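Local coordinates for DUF1116 domain-containing protein (Enterococcus faecalis, PDB 3CLQ) that is of unknown function but belongs to the AllG family, named for a subunit of oxamate carbamoyltransferase, and so may be related to carbamoyl-transfer chemistry, at residues Q297-L302 with I387-P392; G103-V108 with L139-N144; P290-Y295 with I394-A399; M260-V265 with D306-E311. One frame throughout, in Å; residues are numbered along the deposited sequence.

Interaction 1 of 4, residues Q297-L302 with I387-P392; sequences QEDAGL and IAHKEP
The backbones of 297-302 and 387-392 meet in one isolated beta bridge, A300 opposite H389 with their CA atoms 4.6 Å apart, and the residues flanking that pair make its two hydrogen bonds. K390 N donates to D299 O (2.9 Å), lying in the plane of that carbonyl. G301 N donates to A388 O (2.8 Å), almost along the C=O axis. The bridge sits where strand 383-388 runs out into the turn of the beta hairpin it forms with strand 396-402, and it fastens the loop before strand 304-305 to that hairpin. The backbones come closest at G301 and K390, their CA atoms 4.0 Å apart. The side chain of A300 points away from the hairpin onto R286. D299 turns its CG beside its own backbone N (chi1 -61°), and its OD1 is held by T296 N. Its CB lies obliquely over the H389 ring, 4.1 Å from the ring centroid, an off-centre CH-pi contact, with the carboxylate and imidazole planes 76° apart. H389, with CG anti to its backbone N (chi1 -157°), brings that ring alongside, so that D299 O stands over one face near the rim. K390 takes the crowded chi1 position and is extended beyond CG, as suits a lysine at the surface: its methylenes run past D299 O, leaving the amine to reach back along the loop. There K390 NZ makes a weak hydrogen bond to E298 O, 3.3 Å long.

Interaction 2 of 4, residues G103-V108 with L139-N144; sequences GSMAGV and LRFGAN
R140 O is the tight spot of this contact, held by one hydrogen bond and crowded by the CB atoms of two consecutive residues of the opposing loop. A106 N donates to R140 O (3.0 Å) in the carbonyl plane, on a lone pair, while M105 CB lies 3.1 Å and A106 CB 3.2 Å from the same R140 O. Alanine's small methyl suits such close quarters. The selenomethionine M105 has CG beside its backbone N (chi1 -55°), which sets CG 3.6 Å from F141 CE1; bends at chi2 and chi3 then bring SE into an oblique Met-aromatic contact. This approach depends on a type II' beta turn, S104 to G107, whose tip meets the 3-10 segment 139-141. M105 occupies its first corner at positive phi (48°), less readily taken by residues with a CB; G107, also at positive phi, has no side chain. Packing is loose where V108 CB and L139 CD2 just touch, at 4.5 Å, beside helix 60-73. Partly exposed R140 forms the solvent side, its CB and CG still packed on S104 O and M105, and F141 CE2 above one guanidinium face. S104 OG spends its polarity on a hydrogen bond with Y231 OH.

Interaction 3 of 4, residues P290-Y295 with I394-A399; sequences PMFAGY and IGMIGA
Two aromatic rings of 290-295 lie on the backbone and branches of the strand opposite. One face of F292 covers the I397-G398 peptide: G398 N stands 3.4 Å above the ring centre of F292, I397 C lies nearer the rim, and G398 CA adds a CH-pi contact. Glycine suits 398, where a CB would run into P290 O and crowd M291 CA. The extended selenomethionine M396 crosses F292 at about a right angle, its CE 3.8 Å from F292 CZ and its SE in an oblique Met-aromatic contact. Y295 receives I397 CG2 over the centre of one face, 3.7 Å from the Y295 centroid, its OH reaching I394 CG2 at 3.3 Å. I397 puts CG1 in the crowded position, where M291 CE packs at 3.6 Å. A399 N donates nearly along the C=O axis of P290 O, whereas F292 N reaches I397 O (3.2 Å) from above the carbonyl plane. A type II turn, F292 to Y295, with G294 at its positive-phi corner, brings both rings to the same strand. The whole is a single antiparallel bridge, M291 with G398 as a non-hydrogen-bonded pair, through which a loop lines the outer edge of the 383-388/396-402 hairpin.

Interaction 4 of 4, residues M260-V265 with D306-E311; sequences MCRNGV and DSAITE
Polar contacts centre on R262 and D306. R262 takes the crowded chi1 position (44°) and bends at chi2, which carries its guanidinium back over the turn at D306-I309. There R262 NH2 gives a weak but straight hydrogen bond to S307 OG (3.4 Å, 167°), and S307 N lies at the guanidinium edge, in its plane. The stronger partners lie just outside: NE forms a salt bridge with D303, and NH2 also donates to G305 O. A long, multiply donating arginine thus suits a buried place rich in acceptors. The charge of D306 is met by the backbone N-H groups of G103 and G50, which would probably help to keep the buried acid ionised. Packing contacts fill the remaining ground. D306 OD2 comes within 3.1 Å of C261 CB, a close approach without a bond. A308 CB sits over one face of the R262 guanidinium, 3.5 Å above its plane, and 4.1 Å from M260 CB; nothing larger than a methyl is there to hold the flat group off. The selenomethionine M260 bends at chi3, so that its CE reaches A308 O (3.5 Å) and E311 CB (4.2 Å). Local backbone bonds set the shape of each segment: I309 N to D306 O closes a type I turn, and N263 OD1 accepts from V265 N in an Asx turn at the strand's end. The arrangement is that of a buried turn-to-helix junction, leading from edge strand 304-305 into helix 309-313 and packed against neighbouring strand 257-263 of a four-stranded antiparallel sheet.

Interaction 2 closes first along the chain; interaction 4 then opens, followed by interactions 3 and 1, and they close in the order 4, 1, 3. Interaction 1 is therefore nested within interaction 3, while interaction 4 crosses both. Interactions 1 and 3, with centres about 9 Å apart, share the hairpin of strands 383-388 and 396-402, in which I387 pairs with I397 and G398 by backbone hydrogen bonds. Interaction 2, its centre about 13 Å from those of interactions 1 and 4, touches all the others: F141 packs on A388 and G395, and M105 CE on S307 OG. Interactions 3 and 4 do not touch. Together, loops distant in sequence link the hairpin to the four-stranded sheet of strand 257-263.

Interaction 1 of 4, residues Q297-L302 with I387-P392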
# COMPACT_ATOMS: atom_id res chain seq x y z
N GLN B 297 19.22 -21.17 -14.04
CA GLN B 297 19.01 -21.91 -12.80
C GLN B 297 20.24 -22.64 -12.20
O GLN B 297 20.30 -22.87 -10.99
CB GLN B 297 17.78 -22.82 -12.98
CG GLN B 297 17.80 -24.12 -12.24
CD GLN B 297 17.56 -23.98 -10.76
OE1 GLN B 297 17.50 -24.98 -10.06
NE2 GLN B 297 17.42 -22.75 -10.27
N GLU B 298 21.24 -22.97 -13.02
CA GLU B 298 22.44 -23.61 -12.47
C GLU B 298 23.36 -22.59 -11.83
O GLU B 298 24.42 -22.95 -11.33
CB GLU B 298 23.23 -24.39 -13.53
CG GLU B 298 22.59 -25.69 -13.99
CD GLU B 298 21.61 -25.47 -15.13
OE1 GLU B 298 21.91 -25.92 -16.27
OE2 GLU B 298 20.56 -24.81 -14.90
N ASP B 299 22.98 -21.32 -11.87
CA ASP B 299 23.76 -20.32 -11.18
C ASP B 299 23.35 -20.29 -9.71
O ASP B 299 24.12 -19.87 -8.85
CB ASP B 299 23.56 -18.93 -11.81
CG ASP B 299 24.01 -18.88 -13.26
OD1 ASP B 299 23.36 -19.56 -14.10
OD2 ASP B 299 24.99 -18.16 -13.58
N ALA B 300 22.13 -20.77 -9.43
CA ALA B 300 21.47 -20.61 -8.13
C ALA B 300 22.08 -21.42 -7.00
O ALA B 300 22.64 -22.50 -7.22
CB ALA B 300 20.00 -20.95 -8.26
N GLY B 301 21.96 -20.89 -5.78
CA GLY B 301 22.34 -21.62 -4.59
C GLY B 301 21.13 -22.34 -4.02
O GLY B 301 20.00 -22.12 -4.47
N LEU B 302 21.36 -23.20 -3.03
CA LEU B 302 20.26 -23.81 -2.30
C LEU B 302 19.55 -22.80 -1.36
O LEU B 302 20.18 -21.88 -0.82
CB LEU B 302 20.75 -25.03 -1.50
CG LEU B 302 21.58 -26.09 -2.24
CD1 LEU B 302 22.84 -26.43 -1.46
CD2 LEU B 302 20.79 -27.36 -2.54
N ILE B 387 15.65 -16.43 -5.35
CA ILE B 387 16.79 -17.28 -5.72
C ILE B 387 18.10 -16.47 -5.77
O ILE B 387 18.16 -15.38 -6.35
CB ILE B 387 16.51 -18.15 -6.99
CG1 ILE B 387 16.44 -17.31 -8.25
CG2 ILE B 387 15.15 -18.83 -6.90
CD1 ILE B 387 15.70 -18.04 -9.34
N ALA B 388 19.13 -16.98 -5.11
CA ALA B 388 20.35 -16.22 -4.91
C ALA B 388 21.52 -16.91 -5.58
O ALA B 388 21.62 -18.13 -5.54
CB ALA B 388 20.63 -16.07 -3.43
N HIS B 389 22.41 -16.14 -6.19
CA HIS B 389 23.57 -16.73 -6.84
C HIS B 389 24.39 -17.60 -5.87
O HIS B 389 24.53 -17.28 -4.70
CB HIS B 389 24.46 -15.65 -7.43
CG HIS B 389 25.33 -16.14 -8.54
ND1 HIS B 389 25.11 -15.81 -9.86
CD2 HIS B 389 26.42 -16.94 -8.53
CE1 HIS B 389 26.03 -16.39 -10.62
NE2 HIS B 389 26.84 -17.08 -9.84
N LYS B 390 24.92 -18.71 -6.37
CA LYS B 390 25.71 -19.61 -5.53
C LYS B 390 27.06 -19.00 -5.21
O LYS B 390 27.75 -19.44 -4.29
CB LYS B 390 25.90 -20.98 -6.21
CG LYS B 390 26.92 -20.96 -7.33
CD LYS B 390 26.72 -22.12 -8.29
CE LYS B 390 27.53 -21.92 -9.57
NZ LYS B 390 27.62 -23.16 -10.41
N GLU B 391 27.44 -17.98 -5.97
CA GLU B 391 28.69 -17.26 -5.73
C GLU B 391 28.47 -16.10 -4.76
O GLU B 391 27.42 -15.46 -4.79
CB GLU B 391 29.25 -16.75 -7.05
CG GLU B 391 30.20 -17.70 -7.71
CD GLU B 391 31.62 -17.50 -7.21
OE1 GLU B 391 32.13 -16.36 -7.27
OE2 GLU B 391 32.24 -18.48 -6.75
N PRO B 392 29.47 -15.82 -3.89
CA PRO B 392 29.37 -14.77 -2.89
C PRO B 392 29.13 -13.40 -3.50
O PRO B 392 29.86 -12.97 -4.39
CB PRO B 392 30.75 -14.79 -2.21
CG PRO B 392 31.25 -16.14 -2.45
CD PRO B 392 30.77 -16.50 -3.82

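Interaction 2 of 4, residues G103-V108 with L139-N144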
# COMPACT_ATOMS: atom_id res chain seq x y z
N GLY B 103 17.30 -13.97 10.71
CA GLY B 103 18.17 -13.27 9.78
C GLY B 103 17.82 -13.53 8.33
O GLY B 103 17.67 -14.69 7.89
N SER B 104 17.67 -12.43 7.59
CA SER B 104 17.41 -12.48 6.15
C SER B 104 18.64 -12.93 5.32
O SER B 104 19.76 -12.43 5.54
CB SER B 104 16.92 -11.13 5.66
OG SER B 104 16.71 -11.23 4.26
N MSE B 105 18.39 -13.84 4.38
CA MSE B 105 19.42 -14.55 3.59
C MSE B 105 20.56 -15.15 4.42
O MSE B 105 20.37 -16.13 5.15
CB MSE B 105 19.97 -13.68 2.46
CG MSE B 105 18.93 -13.11 1.52
SE MSE B 105 17.79 -14.40 0.53
CE MSE B 105 16.19 -14.43 1.72
N ALA B 106 21.76 -14.59 4.30
CA ALA B 106 22.89 -15.12 5.05
C ALA B 106 22.63 -14.88 6.54
O ALA B 106 23.07 -15.65 7.41
CB ALA B 106 24.19 -14.49 4.60
N GLY B 107 21.89 -13.81 6.83
CA GLY B 107 21.37 -13.57 8.16
C GLY B 107 22.43 -13.17 9.16
O GLY B 107 22.16 -13.04 10.37
N VAL B 108 23.65 -12.96 8.67
CA VAL B 108 24.76 -12.71 9.57
C VAL B 108 24.47 -11.47 10.37
O VAL B 108 23.97 -10.48 9.84
CB VAL B 108 26.08 -12.55 8.84
CG1 VAL B 108 27.18 -12.21 9.83
CG2 VAL B 108 26.42 -13.83 8.13
N LEU B 139 25.66 -7.23 2.02
CA LEU B 139 26.24 -8.27 2.86
C LEU B 139 25.40 -9.54 2.99
O LEU B 139 25.94 -10.65 2.96
CB LEU B 139 26.50 -7.74 4.27
CG LEU B 139 27.09 -8.83 5.17
CD1 LEU B 139 28.60 -8.85 5.06
CD2 LEU B 139 26.64 -8.68 6.64
N ARG B 140 24.10 -9.40 3.13
CA ARG B 140 23.26 -10.58 3.32
C ARG B 140 23.33 -11.57 2.14
O ARG B 140 22.87 -12.72 2.25
CB ARG B 140 21.81 -10.20 3.64
CG ARG B 140 20.99 -9.79 2.46
CD ARG B 140 19.65 -9.24 2.92
NE ARG B 140 19.23 -8.10 2.11
CZ ARG B 140 18.28 -8.16 1.18
NH1 ARG B 140 17.63 -9.29 0.93
NH2 ARG B 140 17.98 -7.08 0.48
N PHE B 141 23.93 -11.14 1.02
CA PHE B 141 24.14 -11.99 -0.15
C PHE B 141 25.61 -12.30 -0.29
O PHE B 141 26.04 -12.87 -1.29
CB PHE B 141 23.64 -11.32 -1.44
CG PHE B 141 22.16 -11.27 -1.57
CD1 PHE B 141 21.41 -12.43 -1.68
CD2 PHE B 141 21.50 -10.04 -1.59
CE1 PHE B 141 20.02 -12.39 -1.81
CE2 PHE B 141 20.11 -9.98 -1.72
CZ PHE B 141 19.37 -11.16 -1.84
N GLY B 142 26.40 -11.90 0.70
CA GLY B 142 27.78 -12.34 0.80
C GLY B 142 28.81 -11.36 0.27
O GLY B 142 30.01 -11.64 0.35
N ALA B 143 28.35 -10.21 -0.23
CA ALA B 143 29.24 -9.19 -0.80
C ALA B 143 30.04 -8.46 0.29
O ALA B 143 29.51 -8.17 1.35
CB ALA B 143 28.44 -8.19 -1.61
N ASN B 144 31.32 -8.19 0.03
CA ASN B 144 32.17 -7.52 1.04
C ASN B 144 33.27 -6.62 0.51
O ASN B 144 34.41 -6.73 0.93
CB ASN B 144 32.73 -8.52 2.07
CG ASN B 144 33.12 -9.84 1.44
OD1 ASN B 144 33.86 -9.89 0.46
ND2 ASN B 144 32.65 -10.93 2.01

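Interaction 3 of 4, residues P290-Y295 with I394-A399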
# COMPACT_ATOMS: atom_id res chain seq x y z
N PRO B 290 11.12 -17.95 -12.37
CA PRO B 290 11.70 -17.14 -13.43
C PRO B 290 13.04 -16.56 -13.03
O PRO B 290 13.29 -16.23 -11.86
CB PRO B 290 10.68 -16.01 -13.63
CG PRO B 290 9.42 -16.54 -13.11
CD PRO B 290 9.84 -17.39 -11.92
N MSE B 291 13.89 -16.41 -14.05
CA MSE B 291 15.26 -15.96 -13.89
C MSE B 291 15.40 -14.52 -14.38
O MSE B 291 14.78 -14.12 -15.36
CB MSE B 291 16.20 -16.90 -14.66
CG MSE B 291 16.21 -18.36 -14.16
SE MSE B 291 16.54 -18.56 -12.20
CE MSE B 291 18.29 -17.70 -12.06
N PHE B 292 16.22 -13.73 -13.68
CA PHE B 292 16.61 -12.42 -14.20
C PHE B 292 17.45 -12.62 -15.45
O PHE B 292 18.35 -13.46 -15.45
CB PHE B 292 17.42 -11.64 -13.18
CG PHE B 292 16.66 -11.23 -11.96
CD1 PHE B 292 15.28 -11.36 -11.91
CD2 PHE B 292 17.32 -10.68 -10.87
CE1 PHE B 292 14.56 -10.97 -10.77
CE2 PHE B 292 16.62 -10.28 -9.73
CZ PHE B 292 15.24 -10.42 -9.67
N ALA B 293 17.17 -11.84 -16.50
CA ALA B 293 17.85 -11.99 -17.79
C ALA B 293 19.35 -12.19 -17.63
O ALA B 293 19.96 -11.62 -16.72
CB ALA B 293 17.57 -10.80 -18.70
N GLY B 294 19.94 -12.99 -18.51
CA GLY B 294 21.38 -13.25 -18.46
C GLY B 294 21.78 -14.23 -17.36
O GLY B 294 22.96 -14.60 -17.25
N TYR B 295 20.81 -14.66 -16.56
CA TYR B 295 21.05 -15.69 -15.55
C TYR B 295 20.24 -16.96 -15.83
O TYR B 295 19.23 -16.93 -16.53
CB TYR B 295 20.71 -15.15 -14.17
CG TYR B 295 21.77 -14.25 -13.62
CD1 TYR B 295 21.54 -12.89 -13.43
CD2 TYR B 295 23.02 -14.76 -13.30
CE1 TYR B 295 22.54 -12.07 -12.92
CE2 TYR B 295 24.01 -13.95 -12.80
CZ TYR B 295 23.77 -12.60 -12.61
OH TYR B 295 24.78 -11.82 -12.10
N ILE B 394 27.02 -11.91 -5.50
CA ILE B 394 26.39 -11.56 -6.76
C ILE B 394 24.93 -11.17 -6.52
O ILE B 394 24.38 -10.33 -7.23
CB ILE B 394 26.53 -12.68 -7.78
CG1 ILE B 394 27.98 -12.73 -8.27
CG2 ILE B 394 25.56 -12.48 -8.93
CD1 ILE B 394 28.47 -14.09 -8.66
N GLY B 395 24.32 -11.78 -5.51
CA GLY B 395 22.98 -11.40 -5.08
C GLY B 395 21.81 -12.06 -5.78
O GLY B 395 21.96 -13.07 -6.49
N MSE B 396 20.63 -11.49 -5.58
CA MSE B 396 19.40 -12.02 -6.13
C MSE B 396 19.45 -12.12 -7.66
O MSE B 396 19.78 -11.16 -8.35
CB MSE B 396 18.24 -11.13 -5.71
CG MSE B 396 16.88 -11.77 -5.89
SE MSE B 396 15.45 -10.47 -5.62
CE MSE B 396 13.93 -11.54 -6.25
N ILE B 397 19.15 -13.30 -8.18
CA ILE B 397 19.13 -13.46 -9.63
C ILE B 397 17.84 -14.11 -10.11
O ILE B 397 17.82 -14.80 -11.13
CB ILE B 397 20.45 -14.15 -10.20
CG1 ILE B 397 20.45 -15.68 -10.05
CG2 ILE B 397 21.70 -13.56 -9.58
CD1 ILE B 397 20.04 -16.17 -8.68
N GLY B 398 16.74 -13.85 -9.39
CA GLY B 398 15.42 -14.38 -9.75
C GLY B 398 14.65 -14.82 -8.52
O GLY B 398 15.10 -14.56 -7.41
N ALA B 399 13.51 -15.47 -8.72
CA ALA B 399 12.70 -15.97 -7.59
C ALA B 399 11.74 -17.08 -7.98
O ALA B 399 11.46 -17.28 -9.18
CB ALA B 399 11.92 -14.86 -6.93

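Interaction 4 of 4, residues M260-V265 with D306-E311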
# COMPACT_ATOMS: atom_id res chain seq x y z
N MSE B 260 10.79 -22.42 10.51
CA MSE B 260 11.31 -23.02 9.30
C MSE B 260 12.43 -22.11 8.89
O MSE B 260 12.24 -20.90 8.80
CB MSE B 260 10.26 -23.15 8.20
CG MSE B 260 9.23 -24.23 8.46
SE MSE B 260 8.02 -24.61 6.94
CE MSE B 260 7.51 -22.74 6.64
N CYS B 261 13.61 -22.69 8.66
CA CYS B 261 14.76 -21.88 8.30
C CYS B 261 15.79 -22.69 7.56
O CYS B 261 15.77 -23.92 7.58
CB CYS B 261 15.38 -21.22 9.53
SG CYS B 261 15.99 -22.41 10.72
N ARG B 262 16.70 -21.99 6.90
CA ARG B 262 17.71 -22.65 6.09
C ARG B 262 18.98 -21.81 6.07
O ARG B 262 18.93 -20.60 6.28
CB ARG B 262 17.19 -22.90 4.68
CG ARG B 262 16.47 -21.75 4.09
CD ARG B 262 14.98 -21.82 4.36
NE ARG B 262 14.25 -21.16 3.28
CZ ARG B 262 13.92 -19.86 3.28
NH1 ARG B 262 13.28 -19.34 2.24
NH2 ARG B 262 14.23 -19.09 4.31
N ASN B 263 20.11 -22.48 5.84
CA ASN B 263 21.43 -21.84 5.84
C ASN B 263 22.22 -22.10 4.56
O ASN B 263 23.44 -22.08 4.57
CB ASN B 263 22.26 -22.28 7.06
CG ASN B 263 22.47 -23.78 7.12
OD1 ASN B 263 22.48 -24.46 6.10
ND2 ASN B 263 22.64 -24.31 8.32
N GLY B 264 21.52 -22.37 3.46
CA GLY B 264 22.17 -22.54 2.17
C GLY B 264 22.66 -23.95 1.98
O GLY B 264 23.11 -24.31 0.88
N VAL B 265 22.60 -24.76 3.04
CA VAL B 265 23.02 -26.15 2.96
C VAL B 265 21.93 -27.06 3.53
O VAL B 265 21.63 -28.10 2.96
CB VAL B 265 24.36 -26.38 3.73
CG1 VAL B 265 24.81 -27.82 3.64
CG2 VAL B 265 25.47 -25.47 3.21
N ASP B 306 16.26 -16.86 7.00
CA ASP B 306 15.26 -17.14 8.02
C ASP B 306 13.86 -16.68 7.60
O ASP B 306 12.89 -16.85 8.34
CB ASP B 306 15.68 -16.54 9.36
CG ASP B 306 16.79 -17.32 10.03
OD1 ASP B 306 17.56 -16.68 10.78
OD2 ASP B 306 16.91 -18.55 9.81
N SER B 307 13.77 -16.14 6.39
CA SER B 307 12.56 -15.48 5.93
C SER B 307 11.37 -16.40 5.87
O SER B 307 10.26 -15.95 5.66
CB SER B 307 12.79 -14.87 4.54
OG SER B 307 13.49 -15.79 3.72
N ALA B 308 11.60 -17.70 6.02
CA ALA B 308 10.54 -18.68 5.89
C ALA B 308 9.71 -18.74 7.16
O ALA B 308 8.77 -19.52 7.26
CB ALA B 308 11.13 -20.05 5.59
N ILE B 309 10.05 -17.91 8.14
CA ILE B 309 9.30 -17.87 9.38
C ILE B 309 7.95 -17.25 9.02
O ILE B 309 6.92 -17.47 9.64
CB ILE B 309 10.02 -17.00 10.44
CG1 ILE B 309 9.34 -17.15 11.80
CG2 ILE B 309 10.14 -15.53 10.00
CD1 ILE B 309 9.79 -18.38 12.54
N THR B 310 8.02 -16.46 7.98
CA THR B 310 6.90 -15.82 7.37
C THR B 310 5.78 -16.81 6.96
O THR B 310 4.63 -16.68 7.37
CB THR B 310 7.49 -15.00 6.20
OG1 THR B 310 7.98 -13.75 6.71
CG2 THR B 310 6.50 -14.77 5.14
N GLU B 311 6.10 -17.80 6.14
CA GLU B 311 5.12 -18.81 5.86
C GLU B 311 4.83 -19.68 7.08
O GLU B 311 3.74 -20.26 7.17
CB GLU B 311 5.54 -19.65 4.66
CG GLU B 311 6.89 -19.23 4.13
CD GLU B 311 6.79 -18.47 2.82
OE1 GLU B 311 5.84 -18.74 2.06
OE2 GLU B 311 7.67 -17.63 2.54